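Local coordinates for octaprenyl Pyrophosphate Synthase (Helicobacter pylori, PDB 3TC1), which probably builds octaprenyl diphosphate, a long-chain isoprenoid, by adding isopentenyl units to an allylic diphosphate, at residues 34-38 against 39-43; 141-144 against 145-148; 172-175 against 176-179. All coordinates share one frame; numbering follows the deposited sequence.

Contact 1. Residues 34-38 against 39-43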
loop_
_atom_site.group_PDB
_atom_site.type_symbol
_atom_site.label_atom_id
_atom_site.label_comp_id
_atom_site.label_asym_id
_atom_site.label_seq_id
_atom_site.Cartn_x
_atom_site.Cartn_y
_atom_site.Cartn_z
ATOM N N PRO B 34 18.407 -7.430 6.144
ATOM C CA PRO B 34 18.709 -6.329 7.061
ATOM C C PRO B 34 18.630 -4.987 6.362
ATOM O O PRO B 34 18.721 -4.901 5.146
ATOM C CB PRO B 34 20.130 -6.644 7.515
ATOM C CG PRO B 34 20.722 -7.291 6.287
ATOM C CD PRO B 34 19.611 -8.247 5.910
ATOM N N SER B 35 18.456 -3.941 7.152
ATOM C CA SER B 35 18.380 -2.593 6.629
ATOM C C SER B 35 19.430 -1.773 7.343
ATOM O O SER B 35 19.792 -2.067 8.480
ATOM C CB SER B 35 16.997 -1.998 6.888
ATOM O OG SER B 35 17.039 -0.584 6.811
ATOM N N LYS B 36 19.923 -0.750 6.663
ATOM C CA LYS B 36 20.920 0.137 7.238
ATOM C C LYS B 36 20.217 0.940 8.335
ATOM O O LYS B 36 20.832 1.366 9.316
ATOM C CB LYS B 36 21.463 1.067 6.145
ATOM C CG LYS B 36 22.530 2.037 6.605
ATOM C CD LYS B 36 21.947 3.233 7.331
ATOM C CE LYS B 36 23.056 4.186 7.717
ATOM N NZ LYS B 36 23.992 4.384 6.572
ATOM N N MET B 37 18.908 1.099 8.161
ATOM C CA MET B 37 18.069 1.863 9.077
ATOM C C MET B 37 18.590 3.285 9.233
ATOM O O MET B 37 18.692 3.817 10.342
ATOM C CB MET B 37 17.975 1.176 10.440
ATOM C CG MET B 37 16.995 0.018 10.454
ATOM S SD MET B 37 16.674 -0.609 12.107
ATOM C CE MET B 37 18.067 -1.639 12.317
ATOM N N LEU B 38 18.920 3.894 8.102
ATOM C CA LEU B 38 19.420 5.257 8.078
ATOM C C LEU B 38 18.449 6.212 8.767
ATOM O O LEU B 38 18.858 7.098 9.523
ATOM C CB LEU B 38 19.638 5.700 6.631
ATOM C CG LEU B 38 19.912 7.188 6.434
ATOM C CD1 LEU B 38 21.115 7.606 7.264
ATOM C CD2 LEU B 38 20.144 7.471 4.963
ATOM N N ARG B 39 17.160 6.024 8.507
ATOM C CA ARG B 39 16.157 6.896 9.090
ATOM C C ARG B 39 16.070 6.790 10.598
ATOM O O ARG B 39 15.907 7.804 11.251
ATOM C CB ARG B 39 14.806 6.700 8.382
ATOM C CG ARG B 39 14.906 7.133 6.910
ATOM C CD ARG B 39 13.800 6.621 6.012
ATOM N NE ARG B 39 14.072 6.915 4.600
ATOM C CZ ARG B 39 14.990 6.298 3.857
ATOM N NH1 ARG B 39 15.162 6.648 2.590
ATOM N NH2 ARG B 39 15.712 5.306 4.360
ATOM N N SER B 40 16.233 5.596 11.159
ATOM C CA SER B 40 16.208 5.438 12.609
ATOM C C SER B 40 17.435 6.115 13.236
ATOM O O SER B 40 17.336 6.728 14.300
ATOM C CB SER B 40 16.192 3.956 12.990
ATOM O OG SER B 40 14.944 3.367 12.668
ATOM N N LYS B 41 18.582 6.008 12.571
ATOM C CA LYS B 41 19.816 6.607 13.083
ATOM C C LYS B 41 19.660 8.118 13.176
ATOM O O LYS B 41 20.075 8.743 14.154
ATOM C CB LYS B 41 21.006 6.270 12.175
ATOM C CG LYS B 41 21.410 4.800 12.158
ATOM C CD LYS B 41 22.526 4.578 11.146
ATOM C CE LYS B 41 23.030 3.147 11.145
ATOM N NZ LYS B 41 24.166 2.982 10.183
ATOM N N LEU B 42 19.057 8.702 12.149
ATOM C CA LEU B 42 18.822 10.138 12.123
ATOM C C LEU B 42 17.864 10.561 13.231
ATOM O O LEU B 42 18.112 11.542 13.937
ATOM C CB LEU B 42 18.246 10.547 10.769
ATOM C CG LEU B 42 19.243 10.519 9.616
ATOM C CD1 LEU B 42 18.531 10.766 8.297
ATOM C CD2 LEU B 42 20.305 11.581 9.865
ATOM N N MET B 43 16.771 9.818 13.377
ATOM C CA MET B 43 15.763 10.107 14.389
ATOM C C MET B 43 16.255 9.852 15.810
ATOM O O MET B 43 16.006 10.655 16.708
ATOM C CB MET B 43 14.507 9.268 14.128
ATOM C CG MET B 43 13.832 9.564 12.797
ATOM S SD MET B 43 12.665 8.270 12.339
ATOM C CE MET B 43 11.237 8.795 13.257
HETATM O O HOH W 1 23.554 0.037 10.064
#
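Lys41 lies back over the Lys36-Met37 link at the start of helix 38-44. Met37 takes the N-cap position, and its carbonyl opens the first turn. Lys41 N donates to Met37 O (3.1 Å, C=O...N angle 160°), with the donor in the carbonyl plane. Leu42 N repeats the bond to Leu38 O.

The Lys41 side chain can be followed outward. Lys41 CB sits 3.5 Å from Leu38 O. CG is anti to the carbonyl carbon (chi1 -67°), which turns the chain back toward the loop. Lys41 CG passes 3.4 Å from Met37 O. From there the chain is fully extended. Lys41 CD and NZ come implausibly close to Lys36 CE, so the placing of the two ends is doubtful. Lys41 CE lies 3.4 Å from Lys36 O. Lys41 NZ gives a hydrogen to a water at 3.0 Å, which in turn donates to Lys36 O. Lys36 bends at chi2 and crosses Lys41 at about a right angle.

Leu38 turns inward among Phe196 of helix 182-205 and Leu42. Ser40 OG bonds Glu67 of helix 53-80. Lys36 and Arg39 fall where relatives carry the lysine and arginine that bind isopentenyl diphosphate, and probably do the same here. The loop itself is set by an ST turn, in which Met37 N donates to Ser35 OG at 2.9 Å.

Contact 2. Residues 141-144 against 145-148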
loop_
_atom_site.group_PDB
_atom_site.type_symbol
_atom_site.label_atom_id
_atom_site.label_comp_id
_atom_site.label_asym_id
_atom_site.label_seq_id
_atom_site.Cartn_x
_atom_site.Cartn_y
_atom_site.Cartn_z
ATOM N N ASP B 141 8.030 9.373 -11.132
ATOM C CA ASP B 141 9.271 8.759 -11.582
ATOM C C ASP B 141 9.098 7.828 -12.784
ATOM O O ASP B 141 9.876 7.888 -13.733
ATOM C CB ASP B 141 9.925 8.009 -10.418
ATOM C CG ASP B 141 11.438 7.876 -10.575
ATOM O OD1 ASP B 141 12.063 8.777 -11.176
ATOM O OD2 ASP B 141 12.003 6.881 -10.078
ATOM N N VAL B 142 8.092 6.964 -12.783
ATOM C CA VAL B 142 7.986 6.090 -13.944
ATOM C C VAL B 142 7.341 6.796 -15.141
ATOM O O VAL B 142 7.640 6.444 -16.279
ATOM C CB VAL B 142 7.287 4.715 -13.596
ATOM C CG1 VAL B 142 6.831 4.719 -12.141
ATOM C CG2 VAL B 142 6.113 4.432 -14.542
ATOM N N PHE B 143 6.481 7.795 -14.919
ATOM C CA PHE B 143 5.898 8.496 -16.069
ATOM C C PHE B 143 6.995 9.350 -16.725
ATOM O O PHE B 143 7.134 9.373 -17.948
ATOM C CB PHE B 143 4.715 9.391 -15.663
ATOM C CG PHE B 143 3.385 8.684 -15.659
ATOM C CD1 PHE B 143 3.141 7.633 -14.780
ATOM C CD2 PHE B 143 2.375 9.069 -16.537
ATOM C CE1 PHE B 143 1.909 6.974 -14.774
ATOM C CE2 PHE B 143 1.143 8.417 -16.539
ATOM C CZ PHE B 143 0.910 7.368 -15.655
ATOM N N VAL B 144 7.776 10.057 -15.916
ATOM C CA VAL B 144 8.853 10.868 -16.474
ATOM C C VAL B 144 9.901 9.920 -17.082
ATOM O O VAL B 144 10.606 10.269 -18.032
ATOM C CB VAL B 144 9.523 11.757 -15.389
ATOM C CG1 VAL B 144 10.730 12.481 -15.977
ATOM C CG2 VAL B 144 8.522 12.782 -14.857
ATOM N N GLY B 145 9.979 8.714 -16.531
ATOM C CA GLY B 145 10.940 7.730 -17.002
ATOM C C GLY B 145 10.590 7.034 -18.306
ATOM O O GLY B 145 11.322 6.147 -18.743
ATOM N N GLU B 146 9.480 7.422 -18.928
ATOM C CA GLU B 146 9.071 6.816 -20.193
ATOM C C GLU B 146 9.936 7.285 -21.362
ATOM O O GLU B 146 9.990 6.632 -22.402
ATOM C CB GLU B 146 7.603 7.122 -20.493
ATOM C CG GLU B 146 6.616 6.286 -19.696
ATOM C CD GLU B 146 5.186 6.469 -20.170
ATOM O OE1 GLU B 146 4.923 6.237 -21.370
ATOM O OE2 GLU B 146 4.326 6.843 -19.346
ATOM N N CYS B 147 10.599 8.425 -21.198
ATOM C CA CYS B 147 11.466 8.945 -22.253
ATOM C C CYS B 147 12.546 9.820 -21.640
ATOM O O CYS B 147 12.410 10.272 -20.502
ATOM C CB CYS B 147 10.658 9.754 -23.273
ATOM S SG CYS B 147 9.981 11.299 -22.645
ATOM N N PHE B 148 13.623 10.049 -22.384
ATOM C CA PHE B 148 14.708 10.879 -21.882
ATOM C C PHE B 148 14.131 12.204 -21.399
ATOM O O PHE B 148 13.298 12.806 -22.077
ATOM C CB PHE B 148 15.738 11.144 -22.983
ATOM C CG PHE B 148 16.880 12.015 -22.541
ATOM C CD1 PHE B 148 17.972 11.469 -21.875
ATOM C CD2 PHE B 148 16.845 13.389 -22.764
ATOM C CE1 PHE B 148 19.014 12.284 -21.436
ATOM C CE2 PHE B 148 17.877 14.211 -22.330
ATOM C CZ PHE B 148 18.964 13.658 -21.664
#
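The backbone leaves helix 121-144 through a type I beta turn from Val144 to Cys147, held by a weak bond from Gly145 N to Asp141 O and a straighter one from Glu146 N to Phe143 O. This is the C-terminal end of a long helix of the all-alpha prenyl synthase fold, followed by the loop to helix 152-177. The Gly145 N to Asp141 O bond is the last helical one; it is 2.9 Å long but bent to 128° at the hydrogen. The bond to Phe143 O runs only three residues back. There Glu146 N lies 3.2 Å from Phe143 O, and the donor stands above the carbonyl plane, 66° out of it.

Phe143 and Glu146 carry the side-chain contact. They lie side by side and point the same way. Glu146 keeps CG beside its own backbone N and is extended beyond it, which lays the chain along the last helical turn. Glu146 CB is 3.4 Å from Phe143 O. Glu146 CG lies 3.6 Å from both Val142 O and Phe143 O. Glu146 OE2 then lies over one face of the Phe143 ring, with the carboxylate and ring planes 67° apart.

Phe143 also meets the ring of Phe24 of the second subunit, and Val142 and Val144 pack on that subunit too. The helix end therefore belongs to the dimer interface. Within this chain, the carboxylate approaches the ring through a single oxygen, Glu146 OE2, 4.1 Å from Phe143 CD2.

Contact 3. Residues 172-175 against 176-179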
loop_
_atom_site.group_PDB
_atom_site.type_symbol
_atom_site.label_atom_id
_atom_site.label_comp_id
_atom_site.label_asym_id
_atom_site.label_seq_id
_atom_site.Cartn_x
_atom_site.Cartn_y
_atom_site.Cartn_z
ATOM N N LYS B 172 10.858 15.542 11.642
ATOM C CA LYS B 172 9.899 16.496 12.183
ATOM C C LYS B 172 9.022 15.768 13.196
ATOM O O LYS B 172 8.703 16.305 14.257
ATOM C CB LYS B 172 9.045 17.068 11.049
ATOM C CG LYS B 172 8.056 18.143 11.469
ATOM C CD LYS B 172 7.196 18.587 10.286
ATOM C CE LYS B 172 6.148 19.611 10.700
ATOM N NZ LYS B 172 5.314 20.051 9.544
ATOM N N SER B 173 8.648 14.535 12.870
ATOM C CA SER B 173 7.813 13.736 13.755
ATOM C C SER B 173 8.517 13.386 15.065
ATOM O O SER B 173 7.889 13.383 16.121
ATOM C CB SER B 173 7.366 12.455 13.051
ATOM O OG SER B 173 6.514 12.759 11.959
ATOM N N MET B 174 9.813 13.088 15.007
ATOM C CA MET B 174 10.538 12.752 16.230
ATOM C C MET B 174 10.693 14.003 17.091
ATOM O O MET B 174 10.592 13.944 18.324
ATOM C CB MET B 174 11.912 12.163 15.905
ATOM C CG MET B 174 12.695 11.712 17.142
ATOM S SD MET B 174 11.877 10.415 18.107
ATOM C CE MET B 174 12.399 8.984 17.233
ATOM N N ALA B 175 10.930 15.135 16.440
ATOM C CA ALA B 175 11.080 16.397 17.148
ATOM C C ALA B 175 9.780 16.709 17.892
ATOM O O ALA B 175 9.802 17.143 19.047
ATOM C CB ALA B 175 11.414 17.517 16.163
ATOM N N ILE B 176 8.652 16.490 17.218
ATOM C CA ILE B 176 7.338 16.724 17.809
ATOM C C ILE B 176 7.173 15.831 19.040
ATOM O O ILE B 176 6.810 16.304 20.116
ATOM C CB ILE B 176 6.203 16.395 16.800
ATOM C CG1 ILE B 176 6.213 17.409 15.651
ATOM C CG2 ILE B 176 4.851 16.395 17.508
ATOM C CD1 ILE B 176 5.245 17.075 14.515
ATOM N N LEU B 177 7.444 14.540 18.866
ATOM C CA LEU B 177 7.335 13.563 19.941
ATOM C C LEU B 177 8.202 13.938 21.142
ATOM O O LEU B 177 7.767 13.823 22.288
ATOM C CB LEU B 177 7.749 12.174 19.439
ATOM C CG LEU B 177 7.650 11.030 20.451
ATOM C CD1 LEU B 177 6.183 10.765 20.763
ATOM C CD2 LEU B 177 8.312 9.776 19.893
ATOM N N LEU B 178 9.424 14.388 20.872
ATOM C CA LEU B 178 10.361 14.762 21.927
ATOM C C LEU B 178 10.276 16.225 22.333
ATOM O O LEU B 178 11.142 16.735 23.049
ATOM C CB LEU B 178 11.788 14.434 21.484
ATOM C CG LEU B 178 11.987 12.968 21.085
ATOM C CD1 LEU B 178 13.435 12.732 20.728
ATOM C CD2 LEU B 178 11.558 12.051 22.228
ATOM N N ASN B 179 9.232 16.896 21.869
ATOM C CA ASN B 179 9.026 18.304 22.180
ATOM C C ASN B 179 10.228 19.206 21.850
ATOM O O ASN B 179 10.659 20.004 22.665
ATOM C CB ASN B 179 8.631 18.458 23.654
ATOM C CG ASN B 179 8.047 19.825 23.961
ATOM O OD1 ASN B 179 7.152 20.297 23.262
ATOM N ND2 ASN B 179 8.543 20.464 25.017
#
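Met174 packs against Leu177 and Leu178 on the inner side of the last turn of helix 152-177. The methionine carries CG beside its carbonyl carbon (chi1 -177°) and then bends at chi2 and chi3, which brings CG and SD up to Leu178. Leu178 CD1 is 3.8 Å from Met174 CG and equally far from Met174 SD. Leu177 touches the sulfur with one methyl, Leu177 CD2, at 4.0 Å from Met174 SD. Leu46 and helix 53-80 close over this cluster. The backbone bond from Leu178 N to Met174 O, 2.8 Å, holds the same turn. Ser173 is buried against helix 121-144, and its OG bonds Ala169 O.

The side chains of Lys172 and Ile176 meet more loosely, with Lys172 CG 4.3 Å from Ile176 CD1. The lysine is exposed and stretches away from the contact. Ile176 CG1 itself lies close over backbone, 3.1 Å from Lys172 O. Asn179 is also exposed.

At Asn179 the backbone takes positive phi, and Asn179 N turns back to Ile176 O (3.0 Å). Lys180 N returns to Ala175 O. Together these form a Schellman motif, the classic C-terminal stop of an alpha-helix.

How the contacts relate
The three contacts follow one another along the chain: a helix start in contact 1 and two helix ends in contacts 2 and 3. Contacts 1 and 3 touch, where Met43 O meets Met174 CG at 3.5 Å; their centres are about 17 Å apart. Contact 2 lies across the chain's centre from both, its centre about 29 Å from that of contact 1 and about 36 Å from that of contact 3. The bound magnesium ion marks the likely catalytic region. The side chain of Arg39 in contact 1 is about 11 Å from it, and that of Asp141 in contact 2 about 9 Å. Contact 2 alone also reaches the second subunit.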